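Local structure of gram-negative insecticidal protein (6FBM) at residues Q75-E80 and E118-S123; E83-M88 and R97-S102; L181-A186 and S227-S232; P312-V317 and S524-M529. The protein is a bacterial insecticidal toxin of the MACPF family, which probably acts by oligomerising and perforating membranes of its insect target. One frame throughout, in Å; residues are numbered along the deposited sequence.

Overall arrangement
Interaction 1 lies within the central antiparallel sheet of the MACPF domain, close to the centre of the folded chain, and is mainly backbone pairing. Interaction 2 is nested in the loop that it closes and sets helix 81-88 against the chain that follows, using an arginine, a lysine chain and a methionine. Interaction 3 reaches the same sheet through neighbouring strands 120-134 and 179-187, where S122 meets A185, but is mainly aromatic packing between the end of helix 220-230 and strand 179-187. These three are partly buried. Interaction 4 is a surface contact, its centre about 18 Å from that of interaction 1; two loops distant in sequence meet over a histidine face, and K313 approaches Y121.

Interaction 1: residues Q75-E80 and E118-S123; sequences QDVSKE and EITYSS
Two carbonyl oxygens, K79 O and I119 O, come within 3.2 Å of each other without a bond, just where the pairing of strands 64-78 and 120-134 gives out. These strands belong to the central antiparallel sheet of the MACPF fold; the pieces 75-78 and 120-123 run antiparallel (177°), with axes 4.7 Å apart at closest approach. S78 is the turning point. Its backbone forms a hydrogen-bonded pair with Y121, in which Y121 N reaches S78 O at 2.8 Å in a nearly straight bond (172°), and S78 N donates back to Y121 O. Its OG accepts E80 N at 3.1 Å, an ST turn that steers the chain toward helix 81-88, where E80 is the N-cap. The same S78 O also has Y121 CD2 at 3.6 Å and a CA-H...O contact from T120. D76 and S123 make the next hydrogen-bonded pair, with S123 N to D76 O at 2.9 Å. The face bearing D76, Y121 and S123 packs on helix 81-88, and R125 takes both D76 OD2 and S123 OG; V77 on the other face touches S199 of helix 198-209. With CG1 anti to the backbone N (chi1 178°), V77 parts its methyls between two neighbours: CG1 lies 3.9 Å from T120 CG2, and CG2 lies 3.8 Å from S122 CB.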
loop_
_atom_site.group_PDB
_atom_site.type_symbol
_atom_site.label_atom_id
_atom_site.label_comp_id
_atom_site.label_asym_id
_atom_site.label_seq_id
_atom_site.Cartn_x
_atom_site.Cartn_y
_atom_site.Cartn_z
ATOM N N GLN A 75 34.103 -19.559 10.377
ATOM C CA GLN A 75 35.235 -18.637 10.283
ATOM C C GLN A 75 36.356 -19.220 9.443
ATOM O O GLN A 75 36.759 -20.360 9.632
ATOM C CB GLN A 75 35.771 -18.311 11.660
ATOM C CG GLN A 75 34.826 -17.443 12.491
ATOM C CD GLN A 75 35.480 -16.991 13.765
ATOM O OE1 GLN A 75 35.888 -17.819 14.579
ATOM N NE2 GLN A 75 35.608 -15.677 13.939
ATOM N N ASP A 76 36.853 -18.424 8.511
ATOM C CA ASP A 76 38.112 -18.711 7.840
ATOM C C ASP A 76 39.058 -17.615 8.230
ATOM O O ASP A 76 38.799 -16.460 7.961
ATOM C CB ASP A 76 37.935 -18.745 6.329
ATOM C CG ASP A 76 36.934 -19.808 5.894
ATOM O OD1 ASP A 76 37.030 -20.977 6.360
ATOM O OD2 ASP A 76 36.044 -19.440 5.104
ATOM N N VAL A 77 40.137 -18.003 8.901
ATOM C CA VAL A 77 41.108 -17.080 9.468
ATOM C C VAL A 77 42.515 -17.532 9.106
ATOM O O VAL A 77 42.856 -18.713 9.194
ATOM C CB VAL A 77 40.964 -17.009 10.996
ATOM C CG1 VAL A 77 42.005 -16.094 11.605
ATOM C CG2 VAL A 77 39.564 -16.540 11.363
ATOM N N SER A 78 43.330 -16.585 8.684
ATOM C CA SER A 78 44.719 -16.891 8.401
ATOM C C SER A 78 45.591 -15.636 8.336
ATOM O O SER A 78 45.153 -14.566 7.880
ATOM C CB SER A 78 44.845 -17.674 7.086
ATOM O OG SER A 78 46.173 -18.120 6.931
ATOM N N LYS A 79 46.842 -15.824 8.763
ATOM C CA LYS A 79 47.892 -14.814 8.610
ATOM C C LYS A 79 48.415 -14.721 7.188
ATOM O O LYS A 79 49.109 -13.759 6.847
ATOM C CB LYS A 79 49.043 -15.109 9.558
ATOM C CG LYS A 79 48.664 -14.924 11.021
ATOM C CD LYS A 79 49.874 -15.279 11.908
ATOM C CE LYS A 79 49.910 -14.480 13.201
ATOM N NZ LYS A 79 51.309 -14.312 13.701
ATOM N N GLU A 80 48.062 -15.707 6.359
ATOM C CA GLU A 80 48.623 -15.866 5.038
ATOM C C GLU A 80 47.449 -15.860 4.044
ATOM O O GLU A 80 46.587 -16.730 4.101
ATOM C CB GLU A 80 49.460 -17.164 5.041
ATOM C CG GLU A 80 49.827 -17.774 3.686
ATOM C CD GLU A 80 50.344 -16.750 2.686
ATOM O OE1 GLU A 80 51.103 -15.852 3.120
ATOM O OE2 GLU A 80 49.992 -16.841 1.486
ATOM N N GLU A 118 51.916 -9.323 7.374
ATOM C CA GLU A 118 51.542 -9.097 8.785
ATOM C C GLU A 118 50.066 -8.714 9.030
ATOM O O GLU A 118 49.714 -8.169 10.095
ATOM C CB GLU A 118 52.425 -8.007 9.444
ATOM C CG GLU A 118 53.933 -8.136 9.276
ATOM C CD GLU A 118 54.518 -9.349 9.962
ATOM O OE1 GLU A 118 53.796 -10.109 10.659
ATOM O OE2 GLU A 118 55.742 -9.525 9.773
ATOM N N ILE A 119 49.201 -8.995 8.041
ATOM C CA ILE A 119 47.763 -8.780 8.154
ATOM C C ILE A 119 47.155 -10.156 8.372
ATOM O O ILE A 119 47.560 -11.162 7.734
ATOM C CB ILE A 119 47.176 -8.175 6.884
ATOM C CG1 ILE A 119 47.846 -6.833 6.559
ATOM C CG2 ILE A 119 45.663 -8.007 6.992
ATOM C CD1 ILE A 119 47.543 -5.702 7.501
ATOM N N THR A 120 46.194 -10.210 9.283
ATOM C CA THR A 120 45.393 -11.407 9.463
ATOM C C THR A 120 44.051 -11.174 8.764
ATOM O O THR A 120 43.380 -10.141 8.981
ATOM C CB THR A 120 45.203 -11.745 10.937
ATOM O OG1 THR A 120 46.497 -11.948 11.544
ATOM C CG2 THR A 120 44.368 -13.021 11.085
ATOM N N TYR A 121 43.680 -12.151 7.939
ATOM C CA TYR A 121 42.491 -12.105 7.146
ATOM C C TYR A 121 41.467 -13.006 7.822
ATOM O O TYR A 121 41.737 -14.199 8.036
ATOM C CB TYR A 121 42.810 -12.608 5.726
ATOM C CG TYR A 121 43.936 -11.837 5.088
ATOM C CD1 TYR A 121 43.718 -10.587 4.536
ATOM C CD2 TYR A 121 45.238 -12.344 5.070
ATOM C CE1 TYR A 121 44.750 -9.869 3.965
ATOM C CE2 TYR A 121 46.279 -11.634 4.506
ATOM C CZ TYR A 121 46.028 -10.391 3.955
ATOM O OH TYR A 121 47.061 -9.657 3.394
ATOM N N SER A 122 40.309 -12.442 8.184
ATOM C CA SER A 122 39.241 -13.246 8.771
ATOM C C SER A 122 37.946 -12.997 8.028
ATOM O O SER A 122 37.603 -11.853 7.700
ATOM C CB SER A 122 39.060 -12.936 10.256
ATOM O OG SER A 122 38.799 -11.552 10.477
ATOM N N SER A 123 37.213 -14.079 7.775
ATOM C CA SER A 123 35.821 -14.003 7.352
ATOM C C SER A 123 35.003 -14.690 8.413
ATOM O O SER A 123 35.148 -15.897 8.621
ATOM C CB SER A 123 35.637 -14.684 6.005
ATOM O OG SER A 123 34.259 -14.920 5.714
#

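Interaction 2: residues E83-M88 and R97-S102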
loop_
_atom_site.group_PDB
_atom_site.type_symbol
_atom_site.label_atom_id
_atom_site.label_comp_id
_atom_site.label_asym_id
_atom_site.label_seq_id
_atom_site.Cartn_x
_atom_site.Cartn_y
_atom_site.Cartn_z
ATOM N N GLU A 83 46.408 -19.016 2.154
ATOM C CA GLU A 83 45.814 -20.041 2.995
ATOM C C GLU A 83 44.357 -19.645 3.290
ATOM O O GLU A 83 43.471 -20.500 3.308
ATOM C CB GLU A 83 46.629 -20.238 4.277
ATOM C CG GLU A 83 46.127 -21.359 5.183
ATOM C CD GLU A 83 46.878 -21.403 6.498
ATOM O OE1 GLU A 83 46.300 -20.975 7.540
ATOM O OE2 GLU A 83 48.077 -21.804 6.479
ATOM N N TYR A 84 44.115 -18.357 3.517
ATOM C CA TYR A 84 42.751 -17.853 3.658
ATOM C C TYR A 84 41.881 -18.241 2.464
ATOM O O TYR A 84 40.780 -18.756 2.633
ATOM C CB TYR A 84 42.743 -16.325 3.821
ATOM C CG TYR A 84 41.378 -15.725 3.745
ATOM C CD1 TYR A 84 40.570 -15.626 4.872
ATOM C CD2 TYR A 84 40.869 -15.271 2.529
ATOM C CE1 TYR A 84 39.287 -15.083 4.782
ATOM C CE2 TYR A 84 39.608 -14.718 2.438
ATOM C CZ TYR A 84 38.824 -14.617 3.558
ATOM O OH TYR A 84 37.581 -14.059 3.441
ATOM N N ARG A 85 42.400 -17.982 1.271
ATOM C CA ARG A 85 41.735 -18.350 0.030
ATOM C C ARG A 85 41.415 -19.830 -0.050
ATOM O O ARG A 85 40.324 -20.187 -0.476
ATOM C CB ARG A 85 42.585 -17.984 -1.180
ATOM C CG ARG A 85 42.768 -16.497 -1.349
ATOM C CD ARG A 85 43.757 -16.236 -2.450
ATOM N NE ARG A 85 43.135 -16.382 -3.746
ATOM C CZ ARG A 85 43.776 -16.380 -4.915
ATOM N NH1 ARG A 85 45.105 -16.253 -4.972
ATOM N NH2 ARG A 85 43.072 -16.502 -6.039
ATOM N N GLU A 86 42.362 -20.685 0.337
ATOM C CA GLU A 86 42.136 -22.142 0.356
ATOM C C GLU A 86 41.057 -22.508 1.337
ATOM O O GLU A 86 40.176 -23.313 1.010
ATOM C CB GLU A 86 43.404 -22.931 0.688
ATOM C CG GLU A 86 44.224 -23.285 -0.561
ATOM C CD GLU A 86 45.698 -23.568 -0.275
ATOM O OE1 GLU A 86 46.129 -23.340 0.874
ATOM O OE2 GLU A 86 46.423 -24.008 -1.203
ATOM N N LYS A 87 41.138 -21.935 2.537
ATOM C CA LYS A 87 40.187 -22.252 3.597
ATOM C C LYS A 87 38.770 -21.896 3.158
ATOM O O LYS A 87 37.852 -22.666 3.352
ATOM C CB LYS A 87 40.550 -21.534 4.895
ATOM C CG LYS A 87 41.689 -22.137 5.691
ATOM C CD LYS A 87 42.238 -21.128 6.705
ATOM C CE LYS A 87 43.195 -21.750 7.701
ATOM N NZ LYS A 87 42.470 -22.536 8.723
ATOM N N MET A 88 38.632 -20.743 2.525
ATOM C CA MET A 88 37.357 -20.279 2.011
ATOM C C MET A 88 36.776 -21.177 0.909
ATOM O O MET A 88 35.567 -21.220 0.742
ATOM C CB MET A 88 37.524 -18.862 1.467
ATOM C CG MET A 88 36.234 -18.103 1.306
ATOM S SD MET A 88 36.447 -16.508 0.472
ATOM C CE MET A 88 37.778 -16.755 -0.722
ATOM N N ARG A 97 42.222 -28.783 -5.336
ATOM C CA ARG A 97 42.579 -27.952 -4.204
ATOM C C ARG A 97 42.673 -26.541 -4.756
ATOM O O ARG A 97 43.695 -25.869 -4.606
ATOM C CB ARG A 97 43.905 -28.434 -3.580
ATOM C CG ARG A 97 43.897 -29.887 -3.055
ATOM C CD ARG A 97 45.276 -30.587 -3.225
ATOM N NE ARG A 97 45.291 -32.079 -3.217
ATOM C CZ ARG A 97 45.041 -32.903 -4.255
ATOM N NH1 ARG A 97 44.686 -32.444 -5.459
ATOM N NH2 ARG A 97 45.124 -34.232 -4.084
ATOM N N TYR A 98 41.600 -26.097 -5.419
ATOM C CA TYR A 98 41.592 -24.779 -6.069
ATOM C C TYR A 98 41.272 -23.684 -5.076
ATOM O O TYR A 98 40.511 -23.884 -4.125
ATOM C CB TYR A 98 40.598 -24.734 -7.243
ATOM C CG TYR A 98 41.022 -25.540 -8.457
ATOM C CD1 TYR A 98 41.891 -25.009 -9.411
ATOM C CD2 TYR A 98 40.587 -26.849 -8.634
ATOM C CE1 TYR A 98 42.306 -25.758 -10.503
ATOM C CE2 TYR A 98 41.014 -27.608 -9.727
ATOM C CZ TYR A 98 41.858 -27.041 -10.659
ATOM O OH TYR A 98 42.265 -27.767 -11.729
ATOM N N LYS A 99 41.869 -22.521 -5.301
ATOM C CA LYS A 99 41.480 -21.279 -4.631
ATOM C C LYS A 99 40.321 -20.644 -5.396
ATOM O O LYS A 99 40.500 -20.040 -6.465
ATOM C CB LYS A 99 42.669 -20.309 -4.545
ATOM C CG LYS A 99 43.865 -20.878 -3.805
ATOM C CD LYS A 99 45.099 -19.994 -3.900
ATOM C CE LYS A 99 46.333 -20.831 -3.615
ATOM N NZ LYS A 99 47.584 -20.028 -3.726
ATOM N N LEU A 100 39.131 -20.790 -4.820
ATOM C CA LEU A 100 37.888 -20.349 -5.428
ATOM C C LEU A 100 37.498 -19.006 -4.890
ATOM O O LEU A 100 38.113 -18.503 -3.955
ATOM C CB LEU A 100 36.778 -21.344 -5.128
ATOM C CG LEU A 100 37.013 -22.804 -5.520
ATOM C CD1 LEU A 100 35.841 -23.651 -5.067
ATOM C CD2 LEU A 100 37.210 -22.923 -7.023
ATOM N N PHE A 101 36.490 -18.423 -5.515
ATOM C CA PHE A 101 35.836 -17.207 -5.029
ATOM C C PHE A 101 36.778 -16.008 -4.900
ATOM O O PHE A 101 36.685 -15.233 -3.953
ATOM C CB PHE A 101 35.105 -17.484 -3.704
ATOM C CG PHE A 101 34.339 -18.769 -3.703
ATOM C CD1 PHE A 101 33.420 -19.052 -4.716
ATOM C CD2 PHE A 101 34.539 -19.711 -2.710
ATOM C CE1 PHE A 101 32.724 -20.249 -4.727
ATOM C CE2 PHE A 101 33.833 -20.915 -2.715
ATOM C CZ PHE A 101 32.929 -21.186 -3.732
ATOM N N SER A 102 37.661 -15.848 -5.886
ATOM C CA SER A 102 38.668 -14.760 -5.873
ATOM C C SER A 102 38.039 -13.366 -5.867
ATOM O O SER A 102 38.608 -12.450 -5.291
ATOM C CB SER A 102 39.677 -14.904 -7.032
ATOM O OG SER A 102 40.283 -16.192 -7.031
#
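R85 supplies the hydrogen bond of this contact, from NH2 to S102 OG at 3.0 Å. The oxygen sits at the guanidinium edge, 12° out of its plane, and the bond is bent (144° at the hydrogen). NH2 also donates to S307 O, while NH1 reaches E82 OE2 and Q309 O, an arrangement that should fix the rotation of the flat group. Charge is shared nearby: K99 NZ likewise forms a salt bridge with E82, whose carboxylate probably eases the approach of the two cations, R85 NH1 and K99 NZ being 4.7 Å apart. Helix 81-88 and the loop leading into helix 102-108 belong to the helical insertion between two strands of the central sheet, the position at which MACPF proteins carry the first cluster that refolds into a membrane hairpin. Van der Waals contacts complete the junction. The extended chain of K99 crosses R85 at about a right angle, with CD over one face of the guanidinium, 3.8 Å above its plane, and CE 4.0 Å from E86 OE2. Further along the helix, M88 turns its methyl CE to the loop backbone, 3.7 Å from L100 O and equally far from F101 O, and 4.1 Å from F101 CB. M88 O in turn faces the edge of the F101 ring, in its plane, while L100 CB covers the centre of one ring face.

Interaction 3: residues L181-A186 and S227-S232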
loop_
_atom_site.group_PDB
_atom_site.type_symbol
_atom_site.label_atom_id
_atom_site.label_comp_id
_atom_site.label_asym_id
_atom_site.label_seq_id
_atom_site.Cartn_x
_atom_site.Cartn_y
_atom_site.Cartn_z
ATOM N N LEU A 181 25.455 -13.043 6.739
ATOM C CA LEU A 181 26.307 -11.885 6.970
ATOM C C LEU A 181 27.751 -12.328 6.999
ATOM O O LEU A 181 28.069 -13.340 7.612
ATOM C CB LEU A 181 25.948 -11.210 8.280
ATOM C CG LEU A 181 24.559 -10.577 8.334
ATOM C CD1 LEU A 181 24.392 -9.889 9.671
ATOM C CD2 LEU A 181 24.316 -9.593 7.196
ATOM N N ASP A 182 28.602 -11.558 6.316
ATOM C CA ASP A 182 30.043 -11.753 6.263
ATOM C C ASP A 182 30.696 -10.595 6.963
ATOM O O ASP A 182 30.677 -9.472 6.465
ATOM C CB ASP A 182 30.521 -11.742 4.835
ATOM C CG ASP A 182 30.128 -12.989 4.087
ATOM O OD1 ASP A 182 29.597 -13.896 4.713
ATOM O OD2 ASP A 182 30.319 -13.062 2.859
ATOM N N TYR A 183 31.257 -10.852 8.143
ATOM C CA TYR A 183 31.981 -9.857 8.903
ATOM C C TYR A 183 33.418 -10.146 8.605
ATOM O O TYR A 183 34.003 -11.080 9.158
ATOM C CB TYR A 183 31.647 -10.050 10.375
ATOM C CG TYR A 183 32.227 -9.045 11.349
ATOM C CD1 TYR A 183 31.746 -7.752 11.416
ATOM C CD2 TYR A 183 33.176 -9.434 12.267
ATOM C CE1 TYR A 183 32.262 -6.865 12.333
ATOM C CE2 TYR A 183 33.673 -8.549 13.200
ATOM C CZ TYR A 183 33.212 -7.270 13.233
ATOM O OH TYR A 183 33.713 -6.405 14.162
ATOM N N SER A 184 33.987 -9.375 7.692
ATOM C CA SER A 184 35.353 -9.650 7.222
ATOM C C SER A 184 36.341 -8.618 7.755
ATOM O O SER A 184 36.067 -7.406 7.729
ATOM C CB SER A 184 35.395 -9.723 5.692
ATOM O OG SER A 184 35.176 -8.457 5.122
ATOM N N ALA A 185 37.495 -9.098 8.229
ATOM C CA ALA A 185 38.455 -8.210 8.888
ATOM C C ALA A 185 39.859 -8.444 8.381
ATOM O O ALA A 185 40.339 -9.601 8.313
ATOM C CB ALA A 185 38.400 -8.358 10.406
ATOM N N ALA A 186 40.504 -7.339 8.009
ATOM C CA ALA A 186 41.939 -7.302 7.804
ATOM C C ALA A 186 42.545 -6.725 9.081
ATOM O O ALA A 186 42.445 -5.518 9.322
ATOM C CB ALA A 186 42.277 -6.425 6.620
ATOM N N SER A 227 40.289 -3.245 20.636
ATOM C CA SER A 227 41.597 -3.394 20.016
ATOM C C SER A 227 41.495 -3.961 18.588
ATOM O O SER A 227 42.135 -3.477 17.653
ATOM C CB SER A 227 42.453 -4.307 20.884
ATOM O OG SER A 227 43.800 -4.196 20.519
ATOM N N PHE A 228 40.670 -4.993 18.441
ATOM C CA PHE A 228 40.377 -5.615 17.136
ATOM C C PHE A 228 39.815 -4.598 16.148
ATOM O O PHE A 228 40.325 -4.425 15.043
ATOM C CB PHE A 228 39.430 -6.820 17.334
ATOM C CG PHE A 228 38.847 -7.377 16.075
ATOM C CD1 PHE A 228 39.569 -8.238 15.268
ATOM C CD2 PHE A 228 37.546 -7.060 15.704
ATOM C CE1 PHE A 228 38.997 -8.760 14.098
ATOM C CE2 PHE A 228 36.973 -7.577 14.557
ATOM C CZ PHE A 228 37.701 -8.421 13.749
ATOM N N ARG A 229 38.776 -3.905 16.578
ATOM C CA ARG A 229 38.096 -2.960 15.721
ATOM C C ARG A 229 38.963 -1.785 15.280
ATOM O O ARG A 229 38.992 -1.457 14.097
ATOM C CB ARG A 229 36.815 -2.450 16.395
ATOM C CG ARG A 229 35.738 -3.513 16.518
ATOM C CD ARG A 229 34.432 -2.954 17.061
ATOM N NE ARG A 229 33.486 -4.034 17.293
ATOM C CZ ARG A 229 32.285 -3.888 17.849
ATOM N NH1 ARG A 229 31.853 -2.683 18.228
ATOM N NH2 ARG A 229 31.518 -4.961 18.050
ATOM N N SER A 230 39.652 -1.153 16.220
ATOM C CA SER A 230 40.465 0.025 15.898
ATOM C C SER A 230 41.799 -0.309 15.197
ATOM O O SER A 230 42.396 0.579 14.582
ATOM C CB SER A 230 40.644 0.963 17.113
ATOM O OG SER A 230 41.091 0.263 18.221
ATOM N N ASN A 231 42.236 -1.570 15.250
ATOM C CA ASN A 231 43.386 -2.035 14.444
ATOM C C ASN A 231 43.029 -2.997 13.304
ATOM O O ASN A 231 43.905 -3.726 12.814
ATOM C CB ASN A 231 44.444 -2.665 15.348
ATOM C CG ASN A 231 44.959 -1.703 16.394
ATOM O OD1 ASN A 231 44.832 -1.951 17.606
ATOM N ND2 ASN A 231 45.505 -0.583 15.942
ATOM N N SER A 232 41.764 -3.002 12.869
ATOM C CA SER A 232 41.367 -3.735 11.647
ATOM C C SER A 232 40.552 -2.870 10.707
ATOM O O SER A 232 39.845 -1.967 11.117
ATOM C CB SER A 232 40.553 -5.001 11.970
ATOM O OG SER A 232 41.189 -5.805 12.938
#
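The end of helix 220-230, where it turns into strand 232-239, rests on strand 179-187 through F228, which meets Y183 and A185. Y183 and F228 reach toward each other tip to tip. F228, with CG anti to the backbone N (chi1 169°), extends toward Y183, and the rings touch at Y183 CE2 and F228 CE2, 3.7 Å apart. Y183 OH lies at the edge of the F228 ring, near its plane, 3.5 Å from CE2. A tighter approach is that of A185 CB to F228 CZ, at 3.4 Å. The helix belongs to the helical segment joining two neighbouring strands of the central sheet, the position of the second hairpin-forming cluster in MACPF proteins; L198 and T201 of helix 198-209, in the same segment, also touch the F228 side chain. Polar groups lie beside the aromatic pair. R229 crosses Y183 at about a right angle, with guanidinium and ring planes 71° apart, and although R229 NE stays 3.9 Å from Y183 OH, each is hydrogen-bonded to S205 OG. S232 folds back at the turn: its OG donates to F228 O at 2.7 Å and is also bonded to S187 OG. The CA of S232 makes a bent CA-H...O contact with A186 O, 3.1 Å away (126° at the hydrogen).

Interaction 4: residues P312-V317 and S524-M529; sequences PKVDKV and SQHQGM
V314 and H526 make a CH-pi contact: methyl CG2 stands over the centre of the imidazole, 3.8 Å from the centroid and 6° off the ring normal. Having CG2 anti to the carbonyl carbon, V314 presents this methyl to the ring. The same methyl also touches M529 CE, 4.0 Å away and to one side of the ring contact. Apolar contact continues at P312, whose CB lies 3.7 Å from H526 CE1. K313 O comes close to the ring without a hydrogen bond: it is 3.3 Å from the carbon H526 CE1, and 3.5 Å from H526 NE2 at a poor angle. The polar links go instead to a third element, the end of helix 111-115. Q115 binds H526 ND1 through its side-chain oxygen and Q527 O through its side-chain nitrogen, while K313 NZ donates to Q114 O and L116 O. This surface contact of two loops thus joins the loop leading from the MACPF part into strand 318-321 to the C-terminal tail, with helix 111-115 of the MACPF part touching P312 and M529, and helix 516-524 touching V314 and M529.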
loop_
_atom_site.group_PDB
_atom_site.type_symbol
_atom_site.label_atom_id
_atom_site.label_comp_id
_atom_site.label_asym_id
_atom_site.label_seq_id
_atom_site.Cartn_x
_atom_site.Cartn_y
_atom_site.Cartn_z
ATOM N N PRO A 312 49.928 -10.564 -5.053
ATOM C CA PRO A 312 51.236 -9.950 -4.834
ATOM C C PRO A 312 51.389 -9.421 -3.394
ATOM O O PRO A 312 50.451 -8.818 -2.863
ATOM C CB PRO A 312 51.281 -8.813 -5.869
ATOM C CG PRO A 312 49.866 -8.570 -6.282
ATOM C CD PRO A 312 49.184 -9.906 -6.148
ATOM N N LYS A 313 52.555 -9.664 -2.781
ATOM C CA LYS A 313 52.796 -9.290 -1.391
ATOM C C LYS A 313 53.899 -8.249 -1.262
ATOM O O LYS A 313 54.868 -8.264 -2.016
ATOM C CB LYS A 313 53.177 -10.527 -0.573
ATOM C CG LYS A 313 52.174 -11.664 -0.594
ATOM C CD LYS A 313 50.793 -11.234 -0.114
ATOM C CE LYS A 313 50.788 -10.647 1.304
ATOM N NZ LYS A 313 49.457 -10.701 1.944
ATOM N N VAL A 314 53.726 -7.345 -0.297
ATOM C CA VAL A 314 54.744 -6.399 0.126
ATOM C C VAL A 314 55.396 -7.050 1.337
ATOM O O VAL A 314 54.906 -6.944 2.448
ATOM C CB VAL A 314 54.110 -5.043 0.511
ATOM C CG1 VAL A 314 55.127 -4.125 1.168
ATOM C CG2 VAL A 314 53.526 -4.391 -0.726
ATOM N N ASP A 315 56.499 -7.754 1.097
ATOM C CA ASP A 315 57.331 -8.332 2.157
ATOM C C ASP A 315 58.286 -7.304 2.788
ATOM O O ASP A 315 58.651 -7.442 3.963
ATOM C CB ASP A 315 58.125 -9.514 1.595
ATOM C CG ASP A 315 57.242 -10.660 1.164
ATOM O OD1 ASP A 315 56.460 -11.160 1.985
ATOM O OD2 ASP A 315 57.367 -11.076 0.007
ATOM N N LYS A 316 58.670 -6.289 2.017
ATOM C CA LYS A 316 59.609 -5.290 2.457
ATOM C C LYS A 316 58.841 -4.244 3.259
ATOM O O LYS A 316 58.320 -3.272 2.698
ATOM C CB LYS A 316 60.317 -4.645 1.254
ATOM C CG LYS A 316 61.010 -5.602 0.276
ATOM C CD LYS A 316 62.437 -5.839 0.663
ATOM C CE LYS A 316 63.096 -7.025 -0.042
ATOM N NZ LYS A 316 63.771 -6.613 -1.309
ATOM N N VAL A 317 58.771 -4.439 4.577
ATOM C CA VAL A 317 57.928 -3.583 5.436
ATOM C C VAL A 317 58.654 -2.655 6.367
ATOM O O VAL A 317 58.018 -1.833 7.040
ATOM C CB VAL A 317 56.938 -4.426 6.257
ATOM C CG1 VAL A 317 55.948 -5.094 5.323
ATOM C CG2 VAL A 317 57.657 -5.463 7.152
ATOM N N SER A 524 56.063 0.744 -6.528
ATOM C CA SER A 524 55.546 1.156 -7.835
ATOM C C SER A 524 55.023 -0.041 -8.661
ATOM O O SER A 524 54.271 0.175 -9.604
ATOM C CB SER A 524 56.612 1.933 -8.636
ATOM O OG SER A 524 57.553 1.031 -9.236
ATOM N N GLN A 525 55.407 -1.268 -8.301
ATOM C CA GLN A 525 54.870 -2.499 -8.902
ATOM C C GLN A 525 53.640 -3.102 -8.141
ATOM O O GLN A 525 53.333 -4.296 -8.321
ATOM C CB GLN A 525 55.961 -3.558 -8.993
ATOM C CG GLN A 525 57.287 -3.075 -9.545
ATOM C CD GLN A 525 58.236 -4.256 -9.765
ATOM O OE1 GLN A 525 59.210 -4.481 -9.015
ATOM N NE2 GLN A 525 57.963 -5.027 -10.814
ATOM N N HIS A 526 52.984 -2.307 -7.287
ATOM C CA HIS A 526 51.809 -2.758 -6.527
ATOM C C HIS A 526 50.709 -1.713 -6.731
ATOM O O HIS A 526 50.884 -0.543 -6.397
ATOM C CB HIS A 526 52.113 -2.924 -5.018
ATOM C CG HIS A 526 52.931 -4.139 -4.679
ATOM N ND1 HIS A 526 52.372 -5.375 -4.448
ATOM C CD2 HIS A 526 54.261 -4.295 -4.488
ATOM C CE1 HIS A 526 53.341 -6.237 -4.177
ATOM N NE2 HIS A 526 54.493 -5.609 -4.197
ATOM N N GLN A 527 49.575 -2.166 -7.272
ATOM C CA GLN A 527 48.531 -1.227 -7.720
ATOM C C GLN A 527 47.750 -0.705 -6.519
ATOM O O GLN A 527 47.422 -1.471 -5.611
ATOM C CB GLN A 527 47.651 -1.816 -8.844
ATOM C CG GLN A 527 46.593 -2.865 -8.479
ATOM C CD GLN A 527 47.060 -4.301 -8.822
ATOM O OE1 GLN A 527 48.184 -4.686 -8.477
ATOM N NE2 GLN A 527 46.198 -5.098 -9.493
ATOM N N GLY A 528 47.526 0.611 -6.482
ATOM C CA GLY A 528 46.702 1.257 -5.460
ATOM C C GLY A 528 47.352 1.424 -4.097
ATOM O O GLY A 528 46.693 1.200 -3.068
ATOM N N MET A 529 48.629 1.835 -4.092
ATOM C CA MET A 529 49.389 2.033 -2.848
ATOM C C MET A 529 50.201 3.338 -2.870
ATOM O O MET A 529 49.612 4.419 -2.764
ATOM C CB MET A 529 50.269 0.794 -2.567
ATOM C CG MET A 529 49.466 -0.483 -2.290
ATOM S SD MET A 529 50.345 -1.930 -1.562
ATOM C CE MET A 529 51.220 -1.227 -0.145
#